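Local coordinates for protein epsin-3 (Saccharomyces cerevisiae, PDB 3ONK) that binds membranes rich in phosphatidylinositol-3,5-bisphosphate, probably through the ENTH domain described here, and recruits clathrin in traffic between the Golgi network and endosomes, at residues A[49-52]-A[53-56]; A[66-69]-A[70-74]; A[112-115]-A[116-119]; A[128-131]-A[132-135]. All coordinates share one frame; numbering follows the deposited sequence.

Contact 1: residues A[49-52]-A[53-56]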
ATOM      1  N   LEU A  49      -0.636  -1.665   9.437  1.00 25.13           N
ATOM      2  CA  LEU A  49      -0.618  -2.982   8.816  1.00 28.97           C
ATOM      3  C   LEU A  49      -2.026  -3.583   8.663  1.00 26.53           C
ATOM      4  O   LEU A  49      -2.457  -3.916   7.560  1.00 31.97           O
ATOM      5  CB  LEU A  49       0.246  -3.908   9.677  1.00 30.31           C
ATOM      6  CG  LEU A  49       1.010  -5.039   8.999  1.00 36.24           C
ATOM      7  CD1 LEU A  49       2.218  -4.480   8.239  1.00 28.93           C
ATOM      8  CD2 LEU A  49       1.434  -6.101  10.044  1.00 33.95           C
ATOM      9  N   SER A  50      -2.723  -3.742   9.786  1.00 26.46           N
ATOM     10  CA  SER A  50      -4.098  -4.217   9.783  1.00 28.25           C
ATOM     11  C   SER A  50      -4.914  -3.504   8.722  1.00 34.19           C
ATOM     12  O   SER A  50      -5.498  -4.133   7.836  1.00 32.67           O
ATOM     13  CB  SER A  50      -4.740  -3.941  11.131  1.00 27.49           C
ATOM     14  OG  SER A  50      -3.865  -4.319  12.176  1.00 35.33           O
ATOM     15  N   MET A  51      -4.938  -2.181   8.824  1.00 25.07           N
ATOM     16  CA  MET A  51      -5.761  -1.344   7.973  1.00 26.19           C
ATOM     17  C   MET A  51      -5.458  -1.532   6.483  1.00 30.14           C
ATOM     18  O   MET A  51      -6.377  -1.605   5.662  1.00 31.54           O
ATOM     19  CB  MET A  51      -5.580   0.123   8.368  1.00 26.41           C
ATOM     20  CG  MET A  51      -6.073   0.473   9.772  1.00 33.28           C
ATOM     21  SD  MET A  51      -7.852   0.270   9.997  1.00 36.95           S
ATOM     22  CE  MET A  51      -8.472   0.907   8.452  1.00 32.57           C
ATOM     23  N   ILE A  52      -4.176  -1.610   6.134  1.00 22.81           N
ATOM     24  CA  ILE A  52      -3.795  -1.684   4.727  1.00 23.82           C
ATOM     25  C   ILE A  52      -4.228  -2.988   4.081  1.00 26.31           C
ATOM     26  O   ILE A  52      -4.696  -2.995   2.948  1.00 25.37           O
ATOM     27  CB  ILE A  52      -2.280  -1.516   4.497  1.00 25.38           C
ATOM     28  CG1 ILE A  52      -1.864  -0.056   4.669  1.00 25.26           C
ATOM     29  CG2 ILE A  52      -1.921  -1.949   3.073  1.00 24.22           C
ATOM     30  CD1 ILE A  52      -0.472   0.254   4.093  1.00 18.41           C
ATOM     31  N   PHE A  53      -4.072  -4.097   4.799  1.00 27.66           N
ATOM     32  CA  PHE A  53      -4.377  -5.395   4.202  1.00 27.98           C
ATOM     33  C   PHE A  53      -5.865  -5.741   4.276  1.00 32.66           C
ATOM     34  O   PHE A  53      -6.359  -6.522   3.465  1.00 33.73           O
ATOM     35  CB  PHE A  53      -3.511  -6.498   4.801  1.00 25.04           C
ATOM     36  CG  PHE A  53      -2.038  -6.319   4.537  1.00 28.45           C
ATOM     37  CD1 PHE A  53      -1.572  -6.143   3.243  1.00 30.81           C
ATOM     38  CD2 PHE A  53      -1.124  -6.342   5.573  1.00 27.91           C
ATOM     39  CE1 PHE A  53      -0.216  -5.983   2.983  1.00 33.87           C
ATOM     40  CE2 PHE A  53       0.245  -6.178   5.323  1.00 31.84           C
ATOM     41  CZ  PHE A  53       0.693  -5.994   4.026  1.00 25.89           C
ATOM     42  N   ARG A  54      -6.579  -5.153   5.235  1.00 32.43           N
ATOM     43  CA  ARG A  54      -8.031  -5.301   5.285  1.00 33.50           C
ATOM     44  C   ARG A  54      -8.586  -5.083   3.898  1.00 33.57           C
ATOM     45  O   ARG A  54      -9.523  -5.745   3.477  1.00 36.01           O
ATOM     46  CB  ARG A  54      -8.663  -4.305   6.256  1.00 33.29           C
ATOM     47  CG  ARG A  54      -8.354  -4.622   7.706  1.00 41.69           C
ATOM     48  CD  ARG A  54      -9.143  -3.772   8.683  1.00 45.91           C
ATOM     49  NE  ARG A  54      -8.783  -4.124  10.052  1.00 48.84           N
ATOM     50  CZ  ARG A  54      -9.308  -5.145  10.722  1.00 54.46           C
ATOM     51  NH1 ARG A  54     -10.230  -5.914  10.151  1.00 56.36           N
ATOM     52  NH2 ARG A  54      -8.913  -5.395  11.965  1.00 52.52           N
ATOM     53  N   ARG A  55      -7.979  -4.145   3.185  1.00 41.29           N
ATOM     54  CA  ARG A  55      -8.426  -3.794   1.847  1.00 41.94           C
ATOM     55  C   ARG A  55      -8.280  -4.959   0.855  1.00 47.49           C
ATOM     56  O   ARG A  55      -9.208  -5.251   0.095  1.00 49.62           O
ATOM     57  CB  ARG A  55      -7.682  -2.545   1.364  1.00 39.91           C
ATOM     58  CG  ARG A  55      -8.522  -1.267   1.426  1.00 40.57           C
ATOM     59  CD  ARG A  55      -9.096  -1.020   2.826  1.00 52.82           C
ATOM     60  NE  ARG A  55      -8.353   0.006   3.562  1.00 49.24           N
ATOM     61  CZ  ARG A  55      -8.437   0.207   4.877  1.00 45.06           C
ATOM     62  NH1 ARG A  55      -9.236  -0.555   5.629  1.00 34.22           N
ATOM     63  NH2 ARG A  55      -7.708   1.168   5.443  1.00 35.37           N
ATOM     64  N   PHE A  56      -7.129  -5.632   0.888  1.00 39.64           N
ATOM     65  CA  PHE A  56      -6.828  -6.717  -0.045  1.00 39.32           C
ATOM     66  C   PHE A  56      -7.774  -7.887   0.088  1.00 43.40           C
ATOM     67  O   PHE A  56      -7.979  -8.648  -0.862  1.00 45.30           O
ATOM     68  CB  PHE A  56      -5.398  -7.226   0.154  1.00 31.30           C
ATOM     69  CG  PHE A  56      -4.361  -6.170  -0.015  1.00 37.14           C
ATOM     70  CD1 PHE A  56      -4.713  -4.905  -0.457  1.00 36.40           C
ATOM     71  CD2 PHE A  56      -3.034  -6.431   0.261  1.00 36.71           C
ATOM     72  CE1 PHE A  56      -3.759  -3.921  -0.616  1.00 36.69           C
ATOM     73  CE2 PHE A  56      -2.080  -5.450   0.108  1.00 31.51           C
ATOM     74  CZ  PHE A  56      -2.439  -4.197  -0.335  1.00 33.64           C
TER

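Contact 2: residues A[66-69]-A[70-74]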
ATOM      1  N   GLN A  66      -9.956   1.419  -3.793  1.00 22.50           N
ATOM      2  CA  GLN A  66      -9.421   1.320  -2.439  1.00 26.59           C
ATOM      3  C   GLN A  66      -8.207   0.391  -2.369  1.00 25.37           C
ATOM      4  O   GLN A  66      -7.273   0.615  -1.601  1.00 19.73           O
ATOM      5  CB  GLN A  66     -10.514   0.852  -1.468  1.00 27.65           C
ATOM      6  CG  GLN A  66     -11.622   1.875  -1.258  1.00 25.73           C
ATOM      7  CD  GLN A  66     -12.604   1.482  -0.162  1.00 36.56           C
ATOM      8  OE1 GLN A  66     -13.506   0.674  -0.379  1.00 43.10           O
ATOM      9  NE2 GLN A  66     -12.434   2.063   1.019  1.00 38.84           N
ATOM     10  N   ILE A  67      -8.236  -0.658  -3.180  1.00 28.29           N
ATOM     11  CA  ILE A  67      -7.117  -1.575  -3.286  1.00 27.87           C
ATOM     12  C   ILE A  67      -5.954  -0.919  -4.015  1.00 24.48           C
ATOM     13  O   ILE A  67      -4.804  -1.040  -3.590  1.00 20.20           O
ATOM     14  CB  ILE A  67      -7.528  -2.865  -4.021  1.00 32.53           C
ATOM     15  CG1 ILE A  67      -8.503  -3.670  -3.158  1.00 27.55           C
ATOM     16  CG2 ILE A  67      -6.295  -3.694  -4.391  1.00 25.01           C
ATOM     17  CD1 ILE A  67      -8.940  -4.960  -3.800  1.00 39.87           C
ATOM     18  N   TYR A  68      -6.258  -0.211  -5.103  1.00 25.48           N
ATOM     19  CA  TYR A  68      -5.221   0.514  -5.832  1.00 23.64           C
ATOM     20  C   TYR A  68      -4.518   1.529  -4.917  1.00 23.94           C
ATOM     21  O   TYR A  68      -3.285   1.611  -4.889  1.00 18.88           O
ATOM     22  CB  TYR A  68      -5.785   1.216  -7.072  1.00 20.14           C
ATOM     23  CG  TYR A  68      -4.683   1.772  -7.946  1.00 21.31           C
ATOM     24  CD1 TYR A  68      -3.889   0.923  -8.690  1.00 25.93           C
ATOM     25  CD2 TYR A  68      -4.421   3.134  -8.004  1.00 25.54           C
ATOM     26  CE1 TYR A  68      -2.880   1.394  -9.481  1.00 29.10           C
ATOM     27  CE2 TYR A  68      -3.388   3.627  -8.799  1.00 28.77           C
ATOM     28  CZ  TYR A  68      -2.626   2.738  -9.540  1.00 34.05           C
ATOM     29  OH  TYR A  68      -1.601   3.171 -10.350  1.00 41.55           O
ATOM     30  N   LYS A  69      -5.313   2.271  -4.147  1.00 22.71           N
ATOM     31  CA  LYS A  69      -4.776   3.274  -3.222  1.00 20.56           C
ATOM     32  C   LYS A  69      -3.979   2.656  -2.054  1.00 22.55           C
ATOM     33  O   LYS A  69      -3.000   3.234  -1.579  1.00 20.25           O
ATOM     34  CB  LYS A  69      -5.907   4.175  -2.724  1.00 20.02           C
ATOM     35  CG  LYS A  69      -6.537   4.997  -3.862  1.00 27.20           C
ATOM     36  CD  LYS A  69      -7.873   5.635  -3.470  1.00 23.20           C
ATOM     37  CE  LYS A  69      -7.699   7.031  -2.939  1.00 24.45           C
ATOM     38  NZ  LYS A  69      -8.988   7.669  -2.621  1.00 21.37           N
ATOM     39  N   ALA A  70      -4.396   1.473  -1.607  1.00 22.75           N
ATOM     40  CA  ALA A  70      -3.632   0.710  -0.616  1.00 22.74           C
ATOM     41  C   ALA A  70      -2.272   0.256  -1.157  1.00 23.09           C
ATOM     42  O   ALA A  70      -1.274   0.199  -0.415  1.00 23.13           O
ATOM     43  CB  ALA A  70      -4.431  -0.484  -0.145  1.00 25.97           C
ATOM     44  N   LEU A  71      -2.226  -0.074  -2.447  1.00 23.89           N
ATOM     45  CA  LEU A  71      -0.961  -0.445  -3.091  1.00 25.60           C
ATOM     46  C   LEU A  71      -0.010   0.739  -3.173  1.00 19.51           C
ATOM     47  O   LEU A  71       1.161   0.623  -2.804  1.00 19.98           O
ATOM     48  CB  LEU A  71      -1.187  -1.026  -4.496  1.00 19.86           C
ATOM     49  CG  LEU A  71      -1.900  -2.390  -4.597  1.00 21.39           C
ATOM     50  CD1 LEU A  71      -2.087  -2.756  -6.071  1.00 22.46           C
ATOM     51  CD2 LEU A  71      -1.133  -3.485  -3.858  1.00 20.18           C
ATOM     52  N   GLN A  72      -0.518   1.864  -3.677  1.00 19.78           N
ATOM     53  CA  GLN A  72       0.241   3.106  -3.723  1.00 21.41           C
ATOM     54  C   GLN A  72       0.824   3.456  -2.363  1.00 19.17           C
ATOM     55  O   GLN A  72       1.982   3.827  -2.269  1.00 21.40           O
ATOM     56  CB  GLN A  72      -0.638   4.272  -4.185  1.00 21.33           C
ATOM     57  CG  GLN A  72      -0.994   4.271  -5.650  1.00 21.64           C
ATOM     58  CD  GLN A  72      -1.891   5.435  -6.014  1.00 26.63           C
ATOM     59  OE1 GLN A  72      -3.032   5.524  -5.546  1.00 17.06           O
ATOM     60  NE2 GLN A  72      -1.381   6.341  -6.856  1.00 20.89           N
ATOM     61  N   LEU A  73       0.007   3.375  -1.314  1.00 17.78           N
ATOM     62  CA  LEU A  73       0.481   3.671   0.043  1.00 19.56           C
ATOM     63  C   LEU A  73       1.606   2.730   0.468  1.00 20.52           C
ATOM     64  O   LEU A  73       2.606   3.151   1.048  1.00 19.52           O
ATOM     65  CB  LEU A  73      -0.666   3.556   1.051  1.00 18.08           C
ATOM     66  CG  LEU A  73      -0.333   3.823   2.521  1.00 17.37           C
ATOM     67  CD1 LEU A  73       0.386   5.162   2.730  1.00 13.57           C
ATOM     68  CD2 LEU A  73      -1.610   3.769   3.369  1.00 15.75           C
ATOM     69  N   LEU A  74       1.423   1.449   0.178  1.00 20.38           N
ATOM     70  CA  LEU A  74       2.351   0.422   0.609  1.00 17.90           C
ATOM     71  C   LEU A  74       3.671   0.577  -0.143  1.00 22.70           C
ATOM     72  O   LEU A  74       4.748   0.332   0.403  1.00 23.23           O
ATOM     73  CB  LEU A  74       1.717  -0.953   0.373  1.00 22.36           C
ATOM     74  CG  LEU A  74       2.117  -2.220   1.132  1.00 25.29           C
ATOM     75  CD1 LEU A  74       2.169  -2.057   2.652  1.00 20.38           C
ATOM     76  CD2 LEU A  74       1.148  -3.344   0.747  1.00 29.59           C
TER

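Contact 3: residues A[112-115]-A[116-119]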
ATOM      1  N   GLN A 112      -9.991  -1.713 -14.814  1.00 27.59           N
ATOM      2  CA  GLN A 112      -9.350  -1.225 -13.596  1.00 24.02           C
ATOM      3  C   GLN A 112      -8.357  -2.259 -13.045  1.00 26.72           C
ATOM      4  O   GLN A 112      -7.402  -1.905 -12.350  1.00 27.20           O
ATOM      5  CB  GLN A 112     -10.409  -0.881 -12.533  1.00 26.12           C
ATOM      6  CG  GLN A 112     -11.501   0.113 -13.003  1.00 30.02           C
ATOM      7  CD  GLN A 112     -10.965   1.512 -13.310  1.00 29.39           C
ATOM      8  OE1 GLN A 112     -11.726   2.399 -13.707  1.00 28.96           O
ATOM      9  NE2 GLN A 112      -9.651   1.711 -13.137  1.00 21.25           N
ATOM     10  N   GLY A 113      -8.591  -3.530 -13.367  1.00 17.99           N
ATOM     11  CA  GLY A 113      -7.772  -4.606 -12.858  1.00 23.95           C
ATOM     12  C   GLY A 113      -6.334  -4.563 -13.332  1.00 21.22           C
ATOM     13  O   GLY A 113      -5.428  -4.936 -12.598  1.00 24.04           O
ATOM     14  N   ILE A 114      -6.110  -4.117 -14.563  1.00 23.37           N
ATOM     15  CA  ILE A 114      -4.746  -4.129 -15.115  1.00 23.42           C
ATOM     16  C   ILE A 114      -3.757  -3.268 -14.311  1.00 28.43           C
ATOM     17  O   ILE A 114      -2.585  -3.615 -14.165  1.00 26.27           O
ATOM     18  CB  ILE A 114      -4.710  -3.791 -16.621  1.00 25.59           C
ATOM     19  CG1 ILE A 114      -3.331  -4.140 -17.201  1.00 31.25           C
ATOM     20  CG2 ILE A 114      -5.146  -2.333 -16.894  1.00 26.41           C
ATOM     21  CD1 ILE A 114      -3.324  -4.339 -18.707  1.00 29.13           C
ATOM     22  N   ASN A 115      -4.242  -2.162 -13.767  1.00 24.19           N
ATOM     23  CA  ASN A 115      -3.415  -1.308 -12.931  1.00 26.38           C
ATOM     24  C   ASN A 115      -3.057  -1.947 -11.596  1.00 26.01           C
ATOM     25  O   ASN A 115      -1.930  -1.813 -11.114  1.00 28.26           O
ATOM     26  CB  ASN A 115      -4.126   0.020 -12.715  1.00 33.70           C
ATOM     27  CG  ASN A 115      -4.338   0.755 -14.006  1.00 36.78           C
ATOM     28  OD1 ASN A 115      -3.417   0.857 -14.822  1.00 35.46           O
ATOM     29  ND2 ASN A 115      -5.551   1.248 -14.222  1.00 35.23           N
ATOM     30  N   VAL A 116      -4.021  -2.642 -11.004  1.00 21.45           N
ATOM     31  CA  VAL A 116      -3.796  -3.331  -9.744  1.00 23.15           C
ATOM     32  C   VAL A 116      -2.724  -4.411  -9.898  1.00 24.74           C
ATOM     33  O   VAL A 116      -1.814  -4.509  -9.066  1.00 18.76           O
ATOM     34  CB  VAL A 116      -5.105  -3.956  -9.198  1.00 26.45           C
ATOM     35  CG1 VAL A 116      -4.810  -4.868  -8.012  1.00 21.37           C
ATOM     36  CG2 VAL A 116      -6.120  -2.857  -8.824  1.00 22.04           C
ATOM     37  N   ARG A 117      -2.828  -5.203 -10.972  1.00 22.44           N
ATOM     38  CA  ARG A 117      -1.912  -6.333 -11.193  1.00 23.69           C
ATOM     39  C   ARG A 117      -0.488  -5.865 -11.439  1.00 26.81           C
ATOM     40  O   ARG A 117       0.448  -6.417 -10.876  1.00 25.76           O
ATOM     41  CB  ARG A 117      -2.363  -7.213 -12.365  1.00 24.34           C
ATOM     42  CG  ARG A 117      -3.747  -7.805 -12.221  1.00 23.81           C
ATOM     43  CD  ARG A 117      -3.954  -8.948 -13.227  1.00 24.61           C
ATOM     44  NE  ARG A 117      -3.944  -8.477 -14.609  1.00 25.08           N
ATOM     45  CZ  ARG A 117      -5.008  -7.965 -15.216  1.00 21.96           C
ATOM     46  NH1 ARG A 117      -6.159  -7.866 -14.573  1.00 20.27           N
ATOM     47  NH2 ARG A 117      -4.927  -7.559 -16.468  1.00 27.70           N
ATOM     48  N   THR A 118      -0.337  -4.854 -12.294  1.00 27.45           N
ATOM     49  CA  THR A 118       0.968  -4.263 -12.586  1.00 29.13           C
ATOM     50  C   THR A 118       1.593  -3.576 -11.363  1.00 30.81           C
ATOM     51  O   THR A 118       2.810  -3.646 -11.170  1.00 29.96           O
ATOM     52  CB  THR A 118       0.908  -3.279 -13.782  1.00 32.13           C
ATOM     53  OG1 THR A 118       0.167  -2.110 -13.419  1.00 38.48           O
ATOM     54  CG2 THR A 118       0.236  -3.935 -14.981  1.00 30.17           C
ATOM     55  N   ARG A 119       0.778  -2.927 -10.530  1.00 27.77           N
ATOM     56  CA  ARG A 119       1.300  -2.358  -9.283  1.00 25.19           C
ATOM     57  C   ARG A 119       1.727  -3.466  -8.334  1.00 24.59           C
ATOM     58  O   ARG A 119       2.752  -3.372  -7.668  1.00 26.42           O
ATOM     59  CB  ARG A 119       0.253  -1.502  -8.562  1.00 25.45           C
ATOM     60  CG  ARG A 119      -0.144  -0.229  -9.268  1.00 27.68           C
ATOM     61  CD  ARG A 119       1.062   0.594  -9.643  1.00 35.50           C
ATOM     62  NE  ARG A 119       1.679   1.270  -8.502  1.00 43.59           N
ATOM     63  CZ  ARG A 119       1.453   2.538  -8.153  1.00 33.14           C
ATOM     64  NH1 ARG A 119       2.081   3.058  -7.105  1.00 31.06           N
ATOM     65  NH2 ARG A 119       0.610   3.286  -8.846  1.00 34.84           N
TER

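Contact 4: residues A[128-131]-A[132-135]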
ATOM      1  N   SER A 128      10.756  -8.227  -2.280  1.00 28.99           N
ATOM      2  CA  SER A 128      11.561  -9.442  -2.171  1.00 32.70           C
ATOM      3  C   SER A 128      13.013  -9.261  -2.624  1.00 27.90           C
ATOM      4  O   SER A 128      13.745 -10.228  -2.772  1.00 31.79           O
ATOM      5  CB  SER A 128      10.904 -10.581  -2.950  1.00 34.79           C
ATOM      6  OG  SER A 128      11.027 -10.376  -4.347  1.00 37.63           O
ATOM      7  N   ASP A 129      13.436  -8.018  -2.809  1.00 27.13           N
ATOM      8  CA  ASP A 129      14.783  -7.750  -3.308  1.00 27.59           C
ATOM      9  C   ASP A 129      15.504  -6.678  -2.488  1.00 25.66           C
ATOM     10  O   ASP A 129      15.243  -5.485  -2.651  1.00 25.25           O
ATOM     11  CB  ASP A 129      14.719  -7.335  -4.782  1.00 21.72           C
ATOM     12  CG  ASP A 129      16.094  -7.157  -5.385  1.00 27.49           C
ATOM     13  OD1 ASP A 129      17.081  -7.323  -4.642  1.00 25.10           O
ATOM     14  OD2 ASP A 129      16.189  -6.874  -6.596  1.00 23.63           O
ATOM     15  N   ASP A 130      16.407  -7.102  -1.603  1.00 25.85           N
ATOM     16  CA  ASP A 130      17.150  -6.151  -0.774  1.00 20.29           C
ATOM     17  C   ASP A 130      17.891  -5.093  -1.615  1.00 22.24           C
ATOM     18  O   ASP A 130      18.048  -3.953  -1.190  1.00 24.18           O
ATOM     19  CB  ASP A 130      18.133  -6.880   0.152  1.00 20.40           C
ATOM     20  CG  ASP A 130      17.454  -7.490   1.398  1.00 28.16           C
ATOM     21  OD1 ASP A 130      16.245  -7.284   1.632  1.00 24.27           O
ATOM     22  OD2 ASP A 130      18.149  -8.188   2.154  1.00 27.35           O
ATOM     23  N   ASN A 131      18.361  -5.472  -2.795  1.00 19.47           N
ATOM     24  CA  ASN A 131      19.095  -4.543  -3.650  1.00 20.34           C
ATOM     25  C   ASN A 131      18.163  -3.422  -4.145  1.00 26.18           C
ATOM     26  O   ASN A 131      18.526  -2.246  -4.136  1.00 22.44           O
ATOM     27  CB  ASN A 131      19.731  -5.309  -4.829  1.00 20.96           C
ATOM     28  CG  ASN A 131      20.689  -4.452  -5.674  1.00 21.90           C
ATOM     29  OD1 ASN A 131      20.565  -4.408  -6.891  1.00 24.23           O
ATOM     30  ND2 ASN A 131      21.662  -3.810  -5.034  1.00 21.80           N
ATOM     31  N   LYS A 132      16.961  -3.810  -4.565  1.00 21.20           N
ATOM     32  CA  LYS A 132      15.958  -2.875  -5.045  1.00 26.39           C
ATOM     33  C   LYS A 132      15.505  -1.939  -3.936  1.00 25.59           C
ATOM     34  O   LYS A 132      15.431  -0.716  -4.117  1.00 23.41           O
ATOM     35  CB  LYS A 132      14.750  -3.637  -5.593  1.00 26.27           C
ATOM     36  CG  LYS A 132      14.841  -3.936  -7.076  1.00 33.88           C
ATOM     37  CD  LYS A 132      13.670  -4.783  -7.554  1.00 39.84           C
ATOM     38  CE  LYS A 132      13.626  -4.871  -9.077  1.00 44.07           C
ATOM     39  NZ  LYS A 132      13.040  -3.637  -9.691  1.00 50.02           N
ATOM     40  N   ILE A 133      15.192  -2.530  -2.790  1.00 23.26           N
ATOM     41  CA  ILE A 133      14.825  -1.759  -1.619  1.00 24.45           C
ATOM     42  C   ILE A 133      15.899  -0.732  -1.266  1.00 26.05           C
ATOM     43  O   ILE A 133      15.592   0.427  -1.060  1.00 24.72           O
ATOM     44  CB  ILE A 133      14.558  -2.686  -0.404  1.00 29.38           C
ATOM     45  CG1 ILE A 133      13.302  -3.536  -0.640  1.00 28.66           C
ATOM     46  CG2 ILE A 133      14.414  -1.876   0.880  1.00 28.04           C
ATOM     47  CD1 ILE A 133      13.174  -4.702   0.329  1.00 26.98           C
ATOM     48  N   ARG A 134      17.158  -1.165  -1.192  1.00 25.73           N
ATOM     49  CA  ARG A 134      18.238  -0.270  -0.800  1.00 28.03           C
ATOM     50  C   ARG A 134      18.335   0.916  -1.768  1.00 28.68           C
ATOM     51  O   ARG A 134      18.498   2.062  -1.346  1.00 23.23           O
ATOM     52  CB  ARG A 134      19.569  -1.018  -0.747  1.00 28.24           C
ATOM     53  CG  ARG A 134      20.518  -0.531   0.344  1.00 40.35           C
ATOM     54  CD  ARG A 134      21.705   0.265  -0.207  1.00 48.68           C
ATOM     55  NE  ARG A 134      21.894   1.514   0.539  1.00 61.40           N
ATOM     56  CZ  ARG A 134      22.874   2.392   0.328  1.00 63.10           C
ATOM     57  NH1 ARG A 134      23.788   2.169  -0.613  1.00 52.71           N
ATOM     58  NH2 ARG A 134      22.943   3.495   1.068  1.00 50.85           N
ATOM     59  N   ALA A 135      18.229   0.615  -3.062  1.00 24.16           N
ATOM     60  CA  ALA A 135      18.260   1.614  -4.136  1.00 28.68           C
ATOM     61  C   ALA A 135      17.068   2.587  -4.118  1.00 23.34           C
ATOM     62  O   ALA A 135      17.252   3.793  -4.206  1.00 26.07           O
ATOM     63  CB  ALA A 135      18.350   0.908  -5.512  1.00 23.25           C
TER

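Contact 1: residues A[49-52]-A[53-56]
Phe53 N donates to Leu49 O at 3.2 Å and Arg54 N to Ser50 O at 3.0 Å, both bonds of the i to i+4 pattern of an alpha-helix, in the later part of helix 42-57 of the all-helical ENTH domain. One flank is apolar, as suits a helix packed on others. Leu49 slants across Phe53, its CD1 reaching CE2 of the ring at 3.9 Å. The beta-branch of Ile52 serves two rings at once: with CG2 anti to the backbone N, this methyl lies over one face of the Phe53 ring, 4.2 Å from CD1, and also meets Phe56 CZ at 4.1 Å. Ile52 and Phe56 run side by side, and the carbonyl oxygen of Ile52 sits over a face of the Phe56 ring, toward its rim. Phe56 in turn brings CD2 to the edge of Phe53, in the plane of that ring. Helix 64-80 covers this flank through Leu73, Leu74 and Ala70. On another flank, facing helix 11-19, Met51 bends at chi2 (-64°) and chi3 (-40°), its CE at the edge of the Arg55 guanidinium, though that head is modelled too close to Met51 O and its exact position is doubtful. Arg55 also makes a weak hydrogen bond from NE to Thr20 OG1 and touches Val16. Were Arg55 an alanine, the Met51 methyl would probably be left without its flat neighbour, and Thr20 OG1 without that weak donor. The Arg54 chain, extended from CG to NE, leads past Ser50, whose OG is bonded to Glu46 O; Arg54 NE lies 4.2 Å from Ser50 CB.

Contact 2: residues A[66-69]-A[70-74]
The Tyr68 ring and the Gln72 amide meet obliquely, their planes 39° apart, so the pair is not a flat stack. Gln72 CD is 3.6 Å from Tyr68 CE2, while OE1 comes to 3.7 Å from CD2 and NE2 to 3.9 Å from CE2, and the amide thus slants past the CD2-CE2 bond of the ring. The Gln72 chain, extended beyond CG (chi2 179°), carries the amide there. The same OE1 lies 3.9 Å from Lys69 CG, which passes across it. Beneath these side chains the backbone is regular alpha-helix: Gln72 N donates to Tyr68 O at 3.0 Å with an almost straight bond (172°), and Leu73 N to Lys69 O at 3.0 Å. Lys69 sends its ammonium elsewhere, to Asn21 OD1 and the carbonyl of Glu23, which gives a buried lysine polar company. Leu71 lays CG 3.4 Å from Ile67 O, and Ala70 is small enough for Phe56 to come close. This is the first half of helix 64-80, near the centre of the domain: helix 42-57 packs on Ala70, Leu71, Leu73 and Leu74, while helix 113-127 lies against Tyr68, Leu71, Gln72 and Leu74.

Contact 3: residues A[112-115]-A[116-119]
Arg117 folds back over Gly113 and Ile114, one turn earlier in helix 113-127. Its CB starts 3.8 Å from Gly113 O, and CG comes closer to the same oxygen, at 3.3 Å. A bend at chi3 (-66°) then turns the chain back, and the guanidinium takes Ile114 CA over one face, with CZ 3.8 Å from that carbon. At the tip, NH2 meets Ile114 CB at 3.8 Å, while NH1 lies 3.5 Å from Gly113 C and donates a hydrogen bond to Phe102 O. Glycine fits beneath this head, since a beta carbon there would crowd NH1. The bond from Arg117 N to Gly113 O ties together the same two residues through the backbone. One residue on, Thr118 N donates to Ile114 O at 3.2 Å, and Thr118 OG1 lies 3.1 Å from Asn115 O, with Ile114 O also within reach of its proton. A short hydroxyl side chain can lean on the helix carbonyls in this way. These i to i+4 bonds build the first turns of a helix of the all-helical ENTH domain, where Asp111 OD1 accepts from Ile114 N. Val116 and Arg117 face the segment before the helix through Phe102 and His103, whereas Asn115 and Arg119 lie against helix 64-80, at Tyr68 and at Leu71 and Gln72 respectively.

Contact 4: residues A[128-131]-A[132-135]
Asp129 and Lys132 cross at about a right angle, the carboxylate OD2 lying 3.3 Å from Lys132 CG and 3.4 Å from CD. The aliphatic part of the lysine makes this contact; its NZ stays 5.5 Å from Asp129 OD2 and makes a long, weak ion pair with Glu125. The other oxygen, OD1, accepts from Asn131 N at 2.9 Å, met from above the carboxylate plane. With CG anti to the Asp129 N (chi1 -175°), the carboxylate is turned toward Asn131 N, on a backbone that is not yet helical. The Asp129 carbonyl, meanwhile, receives Ile133 N at 3.0 Å in a straight bond (179°). Aspartate suits this spot, as its negative charge is probably also favoured by the positive end of the helix dipole. Putting an alanine at Asp129 removes the capping acceptor, and Asn131 N would probably be left without its mate and the helix start held less firmly. Farther out, Asp130 forms a salt bridge with Arg90, and Ile133 rests on Ile86 and Arg90, which join the turn to helix 83-90. Ser128 has just left the preceding helix, so the whole is a tight interhelical turn closed by an Asp N-cap, at the start of helix 130-143.

Contacts 1, 2 and 3 form a chain of touching helices, and contact 2 is its middle link. Contacts 1 and 2 have centres 10 Å apart and pack directly, with Phe56 CE1 3.5 Å from Ala70 CB and Ile52 CD1 3.8 Å from Leu73 CD2. Contacts 2 and 3, with centres 11 Å apart, are joined by a probable hydrogen bond between Tyr68 OH and Arg119 NH2 (2.7 Å) and by Leu71 CD1 against Arg119 CB. Contacts 1 and 3 do not touch. Contact 4, on the surface, touches none of them: its centre is about 23 Å from that of contact 1, on the other side of the domain centre, and about 20 Å from that of contact 2.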